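Local coordinates for protein prolyl oligopeptidase (Novosphingobium capsulatum, PDB 1YR2) that probably hydrolyses oligopeptides after proline, and far less readily after alanine, as a serine endopeptidase of the prolyl oligopeptidase family, at residues D550-A553 and A554-L558; M604-F607 and D608-T611; A612-Y615 and W616-D619; W629-L632 and R633-S636. All blocks are in the same frame, centred on the assembly; numbering follows the deposited sequence.

Contact 1 (D550-A553 and A554-L558); sequences DFIA and AGEWL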
loop_
_atom_site.group_PDB
_atom_site.type_symbol
_atom_site.label_atom_id
_atom_site.label_comp_id
_atom_site.label_asym_id
_atom_site.label_seq_id
_atom_site.Cartn_x
_atom_site.Cartn_y
_atom_site.Cartn_z
ATOM N N ASP A 550 -10.790 -20.462 3.837
ATOM C CA ASP A 550 -9.508 -20.028 4.406
ATOM C C ASP A 550 -9.762 -19.114 5.607
ATOM O O ASP A 550 -9.091 -19.189 6.632
ATOM C CB ASP A 550 -8.633 -19.273 3.393
ATOM C CG ASP A 550 -8.021 -20.134 2.299
ATOM O OD1 ASP A 550 -8.029 -21.382 2.394
ATOM O OD2 ASP A 550 -7.500 -19.594 1.274
ATOM N N PHE A 551 -10.754 -18.256 5.490
ATOM C CA PHE A 551 -10.983 -17.231 6.526
ATOM C C PHE A 551 -11.650 -17.844 7.748
ATOM O O PHE A 551 -11.336 -17.506 8.916
ATOM C CB PHE A 551 -11.767 -16.112 5.903
ATOM C CG PHE A 551 -11.837 -14.823 6.721
ATOM C CD1 PHE A 551 -10.703 -14.034 6.944
ATOM C CD2 PHE A 551 -13.023 -14.394 7.205
ATOM C CE1 PHE A 551 -10.782 -12.844 7.678
ATOM C CE2 PHE A 551 -13.104 -13.198 7.956
ATOM C CZ PHE A 551 -12.000 -12.425 8.167
ATOM N N ILE A 552 -12.579 -18.745 7.494
ATOM C CA ILE A 552 -13.184 -19.497 8.567
ATOM C C ILE A 552 -12.096 -20.314 9.297
ATOM O O ILE A 552 -12.079 -20.358 10.511
ATOM C CB ILE A 552 -14.272 -20.399 7.993
ATOM C CG1 ILE A 552 -15.557 -19.598 7.757
ATOM C CG2 ILE A 552 -14.591 -21.524 8.942
ATOM C CD1 ILE A 552 -16.524 -20.322 6.825
ATOM N N ALA A 553 -11.221 -20.986 8.564
ATOM C CA ALA A 553 -10.144 -21.712 9.194
ATOM C C ALA A 553 -9.185 -20.831 9.995
ATOM O O ALA A 553 -8.625 -21.304 11.017
ATOM C CB ALA A 553 -9.382 -22.560 8.161
ATOM N N ALA A 554 -8.999 -19.573 9.567
ATOM C CA ALA A 554 -8.195 -18.627 10.327
ATOM C C ALA A 554 -8.843 -18.378 11.688
ATOM O O ALA A 554 -8.152 -18.397 12.718
ATOM C CB ALA A 554 -8.072 -17.259 9.586
ATOM N N GLY A 555 -10.153 -18.095 11.675
ATOM C CA GLY A 555 -10.930 -17.878 12.886
ATOM C C GLY A 555 -10.879 -19.070 13.846
ATOM O O GLY A 555 -10.599 -18.941 15.040
ATOM N N GLU A 556 -11.027 -20.262 13.291
ATOM C CA GLU A 556 -10.923 -21.481 14.080
ATOM C C GLU A 556 -9.552 -21.654 14.736
ATOM O O GLU A 556 -9.461 -22.095 15.873
ATOM C CB GLU A 556 -11.297 -22.703 13.225
ATOM C CG GLU A 556 -12.771 -22.704 12.883
ATOM C CD GLU A 556 -13.203 -23.847 11.998
ATOM O OE1 GLU A 556 -12.465 -24.215 11.041
ATOM O OE2 GLU A 556 -14.295 -24.380 12.272
ATOM N N TRP A 557 -8.509 -21.319 13.991
ATOM C CA TRP A 557 -7.128 -21.505 14.397
ATOM C C TRP A 557 -6.846 -20.600 15.582
ATOM O O TRP A 557 -6.207 -21.006 16.543
ATOM C CB TRP A 557 -6.149 -21.179 13.253
ATOM C CG TRP A 557 -4.770 -21.571 13.552
ATOM C CD1 TRP A 557 -4.168 -22.755 13.242
ATOM C CD2 TRP A 557 -3.816 -20.815 14.293
ATOM N NE1 TRP A 557 -2.881 -22.752 13.710
ATOM C CE2 TRP A 557 -2.638 -21.578 14.362
ATOM C CE3 TRP A 557 -3.832 -19.538 14.899
ATOM C CZ2 TRP A 557 -1.489 -21.132 15.033
ATOM C CZ3 TRP A 557 -2.690 -19.090 15.556
ATOM C CH2 TRP A 557 -1.546 -19.902 15.652
ATOM N N LEU A 558 -7.321 -19.374 15.507
ATOM C CA LEU A 558 -7.032 -18.391 16.540
ATOM C C LEU A 558 -7.664 -18.809 17.878
ATOM O O LEU A 558 -7.103 -18.585 18.929
ATOM C CB LEU A 558 -7.561 -17.044 16.114
ATOM C CG LEU A 558 -6.921 -16.288 14.933
ATOM C CD1 LEU A 558 -7.811 -15.106 14.393
ATOM C CD2 LEU A 558 -5.552 -15.812 15.331
#
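The carbonyl oxygen Asp-550 O is held twice: by the amide Ala-554 N at 3.0 Å and by the hydroxyl of Tyr-466, which comes in from strand 459-467. The amide is tilted 26° out of the carbonyl plane. Two residues on, the bond from Glu-556 N to Ile-552 O, also 3.0 Å, is straighter, with 165° at the hydrogen and the donor in the plane of the carbonyl. The side chains of Ile-552 and Glu-556 lie alongside each other, pointing the same way, and Ile-552 CG2 comes within 4.0 Å of Glu-556 OE1. Glu-556 CG stands anti to its own carbonyl carbon (chi1 -69°), which lays the methylene 3.4 Å from Ile-552 O and sends OE2 on to a salt bridge with Arg-588. A leucine here would probably leave Arg-588 without that carboxylate. These bonds follow the i to i+4 pattern of an alpha-helix, here helix 544-560 of the alpha/beta-hydrolase domain. Phe-551 meets Leu-580, Ile-581 and Val-584 of helix 576-587, while Trp-557 lies on Val-464, Met-476 and Ile-478 of the central sheet. Further along the helix, Gly-555 N bonds to Phe-551 O at 3.1 Å and Trp-557 N to Ala-553 O at 3.0 Å. The methyl Ala-554 CB also rests 3.3 Å from Phe-551 O.

Contact 2 (M604-F607 and D608-T611); sequences MLRF and DQFT
The guanidinium of Arg-606 and the side-chain amide of Gln-609 are stacked with their planes 22° apart, Arg-606 NH1 lying 3.8 Å from Gln-609 NE2. A sharp bend in Gln-609 (chi2 -92°) turns the amide flat against its neighbour. Phe-607 and Asp-608 meet differently: Asp-608 CB stands over one face of the phenyl ring, 4.2 Å from the Phe-607 ring centroid, a CH-pi contact, and the carboxylate is turned 42° from the ring. Phe-610 brings CE2 to 3.1 Å from Arg-606 O. That same oxygen accepts Gln-609 N at 3.0 Å from well above the carbonyl plane, closing a type I turn over 606-609. With an alanine in place of Phe-607, Asp-608 CB would probably lose the surface it rests on, and Tyr-620 the ring it meets edge-to-face. A water donates to Leu-605 O and, at 2.6 Å, to Asp-608 OD1, and weakly accepts from Gln-609 NE2. Outside the turn, Arg-606 NE pairs with Glu-65 and Asp-608 OD2 with Arg-614. With water on one oxygen and an arginine on the other, the Asp-608 carboxylate is likely to stay ionised.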
loop_
_atom_site.group_PDB
_atom_site.type_symbol
_atom_site.label_atom_id
_atom_site.label_comp_id
_atom_site.label_asym_id
_atom_site.label_seq_id
_atom_site.Cartn_x
_atom_site.Cartn_y
_atom_site.Cartn_z
ATOM N N MET A 604 -24.632 -10.691 -5.052
ATOM C CA MET A 604 -23.698 -11.263 -6.017
ATOM C C MET A 604 -24.400 -11.774 -7.255
ATOM O O MET A 604 -23.744 -12.250 -8.187
ATOM C CB MET A 604 -22.944 -12.407 -5.342
ATOM C CG MET A 604 -21.991 -11.952 -4.257
ATOM S SD MET A 604 -20.714 -10.811 -4.837
ATOM C CE MET A 604 -19.889 -11.754 -6.075
ATOM N N LEU A 605 -25.727 -11.690 -7.281
ATOM C CA LEU A 605 -26.480 -12.018 -8.474
ATOM C C LEU A 605 -26.686 -10.802 -9.367
ATOM O O LEU A 605 -26.969 -10.976 -10.554
ATOM C CB LEU A 605 -27.840 -12.650 -8.130
ATOM C CG LEU A 605 -27.794 -13.873 -7.235
ATOM C CD1 LEU A 605 -29.243 -14.445 -7.107
ATOM C CD2 LEU A 605 -26.848 -14.871 -7.779
ATOM N N ARG A 606 -26.559 -9.596 -8.782
ATOM C CA ARG A 606 -26.836 -8.358 -9.491
ATOM C C ARG A 606 -25.660 -7.360 -9.505
ATOM O O ARG A 606 -25.831 -6.206 -9.903
ATOM C CB ARG A 606 -28.082 -7.701 -8.880
ATOM C CG ARG A 606 -29.363 -8.448 -9.171
ATOM C CD ARG A 606 -30.579 -7.853 -8.496
ATOM N NE ARG A 606 -30.853 -6.482 -8.946
ATOM C CZ ARG A 606 -31.358 -6.166 -10.124
ATOM N NH1 ARG A 606 -31.650 -7.082 -11.028
ATOM N NH2 ARG A 606 -31.580 -4.908 -10.416
ATOM N N PHE A 607 -24.477 -7.783 -9.099
ATOM C CA PHE A 607 -23.333 -6.853 -8.935
ATOM C C PHE A 607 -22.932 -6.189 -10.253
ATOM O O PHE A 607 -22.543 -5.012 -10.284
ATOM C CB PHE A 607 -22.118 -7.563 -8.334
ATOM C CG PHE A 607 -21.461 -8.515 -9.275
ATOM C CD1 PHE A 607 -20.521 -8.061 -10.170
ATOM C CD2 PHE A 607 -21.760 -9.864 -9.267
ATOM C CE1 PHE A 607 -19.917 -8.908 -11.049
ATOM C CE2 PHE A 607 -21.162 -10.702 -10.147
ATOM C CZ PHE A 607 -20.253 -10.208 -11.070
ATOM N N ASP A 608 -23.121 -6.910 -11.337
ATOM C CA ASP A 608 -22.777 -6.398 -12.655
ATOM C C ASP A 608 -23.826 -5.481 -13.309
ATOM O O ASP A 608 -23.623 -5.035 -14.436
ATOM C CB ASP A 608 -22.404 -7.539 -13.573
ATOM C CG ASP A 608 -23.591 -8.378 -13.994
ATOM O OD1 ASP A 608 -24.600 -8.504 -13.239
ATOM O OD2 ASP A 608 -23.550 -9.004 -15.062
ATOM N N GLN A 609 -24.917 -5.193 -12.601
ATOM C CA GLN A 609 -25.961 -4.290 -13.078
ATOM C C GLN A 609 -25.659 -2.854 -12.722
ATOM O O GLN A 609 -26.414 -1.972 -13.086
ATOM C CB GLN A 609 -27.320 -4.613 -12.442
ATOM C CG GLN A 609 -27.717 -6.096 -12.457
ATOM C CD GLN A 609 -28.528 -6.506 -13.655
ATOM O OE1 GLN A 609 -28.780 -5.708 -14.540
ATOM N NE2 GLN A 609 -28.956 -7.762 -13.676
ATOM N N PHE A 610 -24.604 -2.610 -11.952
ATOM C CA PHE A 610 -24.364 -1.257 -11.455
ATOM C C PHE A 610 -23.050 -0.678 -11.909
ATOM O O PHE A 610 -22.130 -1.409 -12.347
ATOM C CB PHE A 610 -24.499 -1.200 -9.929
ATOM C CG PHE A 610 -25.756 -1.816 -9.423
ATOM C CD1 PHE A 610 -26.960 -1.114 -9.467
ATOM C CD2 PHE A 610 -25.749 -3.108 -8.922
ATOM C CE1 PHE A 610 -28.115 -1.697 -9.016
ATOM C CE2 PHE A 610 -26.916 -3.681 -8.450
ATOM C CZ PHE A 610 -28.089 -2.977 -8.499
ATOM N N THR A 611 -23.005 0.663 -11.874
ATOM C CA THR A 611 -21.828 1.439 -12.237
ATOM C C THR A 611 -20.785 0.556 -12.954
ATOM O O THR A 611 -20.997 0.117 -14.072
ATOM C CB THR A 611 -21.231 2.103 -10.944
ATOM O OG1 THR A 611 -20.864 1.105 -9.948
ATOM C CG2 THR A 611 -22.292 3.013 -10.256
HETATM O O HOH W 1 -26.944 -9.585 -13.036
#

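Contact 3 (A612-Y615 and W616-D619); sequences AGRY and WVDD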
loop_
_atom_site.group_PDB
_atom_site.type_symbol
_atom_site.label_atom_id
_atom_site.label_comp_id
_atom_site.label_asym_id
_atom_site.label_seq_id
_atom_site.Cartn_x
_atom_site.Cartn_y
_atom_site.Cartn_z
ATOM N N ALA A 612 -19.842 0.149 -12.126
ATOM C CA ALA A 612 -18.517 -0.325 -12.345
ATOM C C ALA A 612 -18.377 -1.838 -12.114
ATOM O O ALA A 612 -17.278 -2.406 -12.247
ATOM C CB ALA A 612 -17.670 0.354 -11.245
ATOM N N GLY A 613 -19.460 -2.466 -11.665
ATOM C CA GLY A 613 -19.381 -3.804 -11.141
ATOM C C GLY A 613 -19.162 -4.820 -12.238
ATOM O O GLY A 613 -18.675 -5.933 -11.979
ATOM N N ARG A 614 -19.514 -4.461 -13.466
ATOM C CA ARG A 614 -19.285 -5.376 -14.599
ATOM C C ARG A 614 -17.804 -5.756 -14.790
ATOM O O ARG A 614 -17.475 -6.843 -15.306
ATOM C CB ARG A 614 -19.889 -4.801 -15.873
ATOM C CG ARG A 614 -19.920 -5.773 -17.063
ATOM C CD ARG A 614 -20.537 -7.175 -16.831
ATOM N NE ARG A 614 -20.424 -8.024 -18.027
ATOM C CZ ARG A 614 -21.146 -9.118 -18.249
ATOM N NH1 ARG A 614 -22.033 -9.525 -17.346
ATOM N NH2 ARG A 614 -20.968 -9.814 -19.387
ATOM N N TYR A 615 -16.885 -4.923 -14.333
ATOM C CA TYR A 615 -15.455 -5.228 -14.401
ATOM C C TYR A 615 -15.074 -6.368 -13.426
ATOM O O TYR A 615 -14.064 -7.003 -13.587
ATOM C CB TYR A 615 -14.587 -3.945 -14.171
ATOM C CG TYR A 615 -14.601 -3.044 -15.365
ATOM C CD1 TYR A 615 -13.865 -3.381 -16.485
ATOM C CD2 TYR A 615 -15.415 -1.913 -15.428
ATOM C CE1 TYR A 615 -13.894 -2.637 -17.595
ATOM C CE2 TYR A 615 -15.448 -1.132 -16.568
ATOM C CZ TYR A 615 -14.689 -1.522 -17.665
ATOM O OH TYR A 615 -14.650 -0.790 -18.848
ATOM N N TRP A 616 -15.903 -6.653 -12.450
ATOM C CA TRP A 616 -15.561 -7.676 -11.461
ATOM C C TRP A 616 -15.835 -9.105 -11.892
ATOM O O TRP A 616 -15.527 -10.012 -11.127
ATOM C CB TRP A 616 -16.316 -7.423 -10.171
ATOM C CG TRP A 616 -16.046 -6.102 -9.608
ATOM C CD1 TRP A 616 -14.943 -5.325 -9.781
ATOM C CD2 TRP A 616 -16.920 -5.381 -8.767
ATOM N NE1 TRP A 616 -15.090 -4.143 -9.091
ATOM C CE2 TRP A 616 -16.299 -4.156 -8.458
ATOM C CE3 TRP A 616 -18.191 -5.640 -8.246
ATOM C CZ2 TRP A 616 -16.904 -3.198 -7.669
ATOM C CZ3 TRP A 616 -18.803 -4.652 -7.453
ATOM C CH2 TRP A 616 -18.163 -3.478 -7.174
ATOM N N VAL A 617 -16.440 -9.295 -13.067
ATOM C CA VAL A 617 -16.671 -10.625 -13.605
ATOM C C VAL A 617 -15.409 -11.441 -13.729
ATOM O O VAL A 617 -15.479 -12.656 -13.662
ATOM C CB VAL A 617 -17.430 -10.626 -14.962
ATOM C CG1 VAL A 617 -18.848 -10.038 -14.822
ATOM C CG2 VAL A 617 -16.622 -9.958 -16.078
ATOM N N ASP A 618 -14.244 -10.809 -13.856
ATOM C CA ASP A 618 -12.984 -11.569 -13.972
ATOM C C ASP A 618 -12.676 -12.395 -12.733
ATOM O O ASP A 618 -12.077 -13.471 -12.826
ATOM C CB ASP A 618 -11.782 -10.642 -14.265
ATOM C CG ASP A 618 -11.411 -10.582 -15.759
ATOM O OD1 ASP A 618 -12.052 -11.211 -16.662
ATOM O OD2 ASP A 618 -10.515 -9.808 -16.138
ATOM N N ASP A 619 -13.102 -11.926 -11.559
ATOM C CA ASP A 619 -12.971 -12.755 -10.372
ATOM C C ASP A 619 -14.247 -13.496 -10.020
ATOM O O ASP A 619 -14.186 -14.581 -9.451
ATOM C CB ASP A 619 -12.637 -11.896 -9.154
ATOM C CG ASP A 619 -11.147 -11.872 -8.859
ATOM O OD1 ASP A 619 -10.350 -11.709 -9.819
ATOM O OD2 ASP A 619 -10.706 -12.045 -7.704
#
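Gly-613 O accepts the amide Trp-616 N at 2.9 Å, and Gly-613 CA lies over one face of the indole of the same tryptophan. The donor stands above the carbonyl plane, 54° out of it, in an i to i+3 turn. The neighbouring acceptors are also bonded from i+3: Ala-612 O takes Tyr-615 N at 3.3 Å, Trp-616 O takes Asp-619 N at 3.1 Å, and Arg-614 O receives a weak bond from Val-617 N at 3.5 Å. Val-617 CG2 presses to 3.3 Å from Arg-614 O. Gly-613 CA makes a CH-pi contact 3.7 Å from the centroid of the six-membered ring of Trp-616, 15° off its normal; a beta carbon there would lie tight against the ring. The Arg-614 chain bends at chi2 (51°), which carries it back across Val-617, whose CG1 lies 3.9 Å from Arg-614 CD and over one face of the guanidinium. Both guanidinium ends are paired, NH1 with Asp-608 and NH2 with Glu-624, and both Asp-619 oxygens are bonded, OD1 to His-536 NE2 and OD2 to Phe-498 N. Trp-616 also meets the ring of Phe-498 and touches Val-601 and Val-661, consistent with the S1 pocket of relatives, where a tryptophan stacks on the substrate proline. The turn thus runs from the loop after strand 594-598 into helix 617-620, which Asp-619 ties to helix 532-537.

Contact 4 (W629-L632 and R633-S636); sequences WRVL and RRYS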
loop_
_atom_site.group_PDB
_atom_site.type_symbol
_atom_site.label_atom_id
_atom_site.label_comp_id
_atom_site.label_asym_id
_atom_site.label_seq_id
_atom_site.Cartn_x
_atom_site.Cartn_y
_atom_site.Cartn_z
ATOM N N TRP A 629 -23.748 -18.566 -12.308
ATOM C CA TRP A 629 -24.864 -18.158 -11.473
ATOM C C TRP A 629 -25.032 -19.113 -10.271
ATOM O O TRP A 629 -25.245 -18.645 -9.140
ATOM C CB TRP A 629 -26.159 -18.031 -12.299
ATOM C CG TRP A 629 -27.324 -17.491 -11.499
ATOM C CD1 TRP A 629 -27.759 -16.212 -11.465
ATOM C CD2 TRP A 629 -28.198 -18.232 -10.649
ATOM N NE1 TRP A 629 -28.839 -16.099 -10.627
ATOM C CE2 TRP A 629 -29.133 -17.329 -10.112
ATOM C CE3 TRP A 629 -28.284 -19.573 -10.280
ATOM C CZ2 TRP A 629 -30.139 -17.721 -9.230
ATOM C CZ3 TRP A 629 -29.282 -19.967 -9.370
ATOM C CH2 TRP A 629 -30.192 -19.027 -8.852
ATOM N N ARG A 630 -24.914 -20.416 -10.483
ATOM C CA ARG A 630 -25.113 -21.372 -9.401
ATOM C C ARG A 630 -24.010 -21.246 -8.364
ATOM O O ARG A 630 -24.271 -21.358 -7.158
ATOM C CB ARG A 630 -25.171 -22.812 -9.903
ATOM C CG ARG A 630 -26.439 -23.134 -10.664
ATOM C CD ARG A 630 -26.581 -24.641 -10.924
ATOM N NE ARG A 630 -27.555 -24.877 -11.974
ATOM C CZ ARG A 630 -28.878 -24.734 -11.855
ATOM N NH1 ARG A 630 -29.456 -24.381 -10.719
ATOM N NH2 ARG A 630 -29.633 -24.975 -12.910
ATOM N N VAL A 631 -22.790 -21.004 -8.830
ATOM C CA VAL A 631 -21.663 -20.779 -7.917
ATOM C C VAL A 631 -21.957 -19.516 -7.072
ATOM O O VAL A 631 -21.784 -19.539 -5.835
ATOM C CB VAL A 631 -20.365 -20.616 -8.716
ATOM C CG1 VAL A 631 -19.239 -19.911 -7.905
ATOM C CG2 VAL A 631 -19.917 -21.924 -9.217
ATOM N N LEU A 632 -22.425 -18.444 -7.717
ATOM C CA LEU A 632 -22.674 -17.163 -7.024
ATOM C C LEU A 632 -23.831 -17.287 -6.015
ATOM O O LEU A 632 -23.772 -16.721 -4.916
ATOM C CB LEU A 632 -22.985 -16.002 -8.005
ATOM C CG LEU A 632 -21.817 -15.514 -8.869
ATOM C CD1 LEU A 632 -22.320 -14.809 -10.096
ATOM C CD2 LEU A 632 -20.940 -14.630 -8.058
ATOM N N ARG A 633 -24.868 -18.022 -6.413
ATOM C CA ARG A 633 -26.071 -18.184 -5.579
ATOM C C ARG A 633 -25.725 -18.897 -4.270
ATOM O O ARG A 633 -26.331 -18.656 -3.264
ATOM C CB ARG A 633 -27.170 -18.944 -6.360
ATOM C CG ARG A 633 -28.394 -19.299 -5.582
ATOM C CD ARG A 633 -29.074 -18.108 -5.062
ATOM N NE ARG A 633 -30.277 -18.410 -4.281
ATOM C CZ ARG A 633 -30.282 -18.583 -2.960
ATOM N NH1 ARG A 633 -29.154 -18.586 -2.267
ATOM N NH2 ARG A 633 -31.438 -18.794 -2.314
ATOM N N ARG A 634 -24.725 -19.751 -4.275
ATOM C CA ARG A 634 -24.339 -20.481 -3.068
ATOM C C ARG A 634 -23.748 -19.598 -1.981
ATOM O O ARG A 634 -23.790 -19.971 -0.832
ATOM C CB ARG A 634 -23.324 -21.590 -3.400
ATOM C CG ARG A 634 -23.946 -22.759 -4.110
ATOM C CD ARG A 634 -22.949 -23.673 -4.839
ATOM N NE ARG A 634 -23.666 -24.633 -5.696
ATOM C CZ ARG A 634 -23.279 -25.066 -6.904
ATOM N NH1 ARG A 634 -22.136 -24.667 -7.481
ATOM N NH2 ARG A 634 -24.075 -25.891 -7.568
ATOM N N TYR A 635 -23.235 -18.426 -2.339
ATOM C CA TYR A 635 -22.622 -17.533 -1.334
ATOM C C TYR A 635 -23.051 -16.077 -1.291
ATOM O O TYR A 635 -22.656 -15.344 -0.361
ATOM C CB TYR A 635 -21.105 -17.644 -1.383
ATOM C CG TYR A 635 -20.420 -17.027 -2.587
ATOM C CD1 TYR A 635 -20.229 -15.660 -2.679
ATOM C CD2 TYR A 635 -19.917 -17.815 -3.614
ATOM C CE1 TYR A 635 -19.557 -15.083 -3.739
ATOM C CE2 TYR A 635 -19.252 -17.238 -4.723
ATOM C CZ TYR A 635 -19.078 -15.867 -4.772
ATOM O OH TYR A 635 -18.408 -15.231 -5.818
ATOM N N SER A 636 -23.863 -15.624 -2.248
ATOM C CA SER A 636 -24.351 -14.238 -2.263
ATOM C C SER A 636 -24.912 -13.877 -0.894
ATOM O O SER A 636 -25.920 -14.449 -0.511
ATOM C CB SER A 636 -25.455 -14.118 -3.297
ATOM O OG SER A 636 -26.029 -12.824 -3.311
#
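Arg-633 lays its aliphatic part over one face of Trp-629: Arg-633 CB is 4.0 Å from the centroid of the six-membered ring, 17° off the normal, and Arg-633 CG is 3.7 Å from Trp-629 CH2. With CG anti to the backbone nitrogen in both residues (chi1 174° in Arg-633), the two side chains run alongside each other. The CH-pi contact is made by CB, and the guanidinium plane is turned 77° from the indole. Arg-634 runs back along the helix with its chain extended, its guanidinium lying across Arg-630 O, which sits above one face. Tyr-635 OH comes to 3.4 Å from Leu-632 CD2, while Tyr-635 CE2 and Val-631 CG1 touch at 4.2 Å. The backbone bonding changes here. Arg-633 N still makes a 2.8 Å helical bond to Trp-629 O, but Arg-634 N is shared weakly between Arg-630 O and Val-631 O. Then Leu-632 O is gripped twice, by Tyr-635 N at 3.1 Å from above the carbonyl plane and by Ser-636 N at 2.9 Å nearly along the C=O axis. Ser-636 OG bonds onward to His-639, and Trp-629 meets the ring of Phe-53. Such a passage from i+4 to mixed i+3 and i+4 bonding marks the C-terminal end of a helix, here helix 626-633, in the excursion between strands 594-598 and 649-654 of the alpha/beta-hydrolase domain.

How the contacts relate
Contacts 2, 3 and 4 form one connected patch of the alpha/beta-hydrolase domain. Contact 2 runs straight on into contact 3, their centres 8 Å apart, and the bridge between Asp-608 OD2 and Arg-614 NH1, 2.8 Å long, joins the two. Contact 2 also touches contact 4, where Met-604 N and Ser-636 OG make a probable hydrogen bond of 3.1 Å. Contacts 3 and 4 stay about 6 Å apart at their nearest atoms. Contact 1 stands off, its nearest atoms about 10 Å from contact 4. Yet Phe-551 of contact 1 and Trp-616 of contact 3 each lie near, without touching, the probable nucleophile elbow.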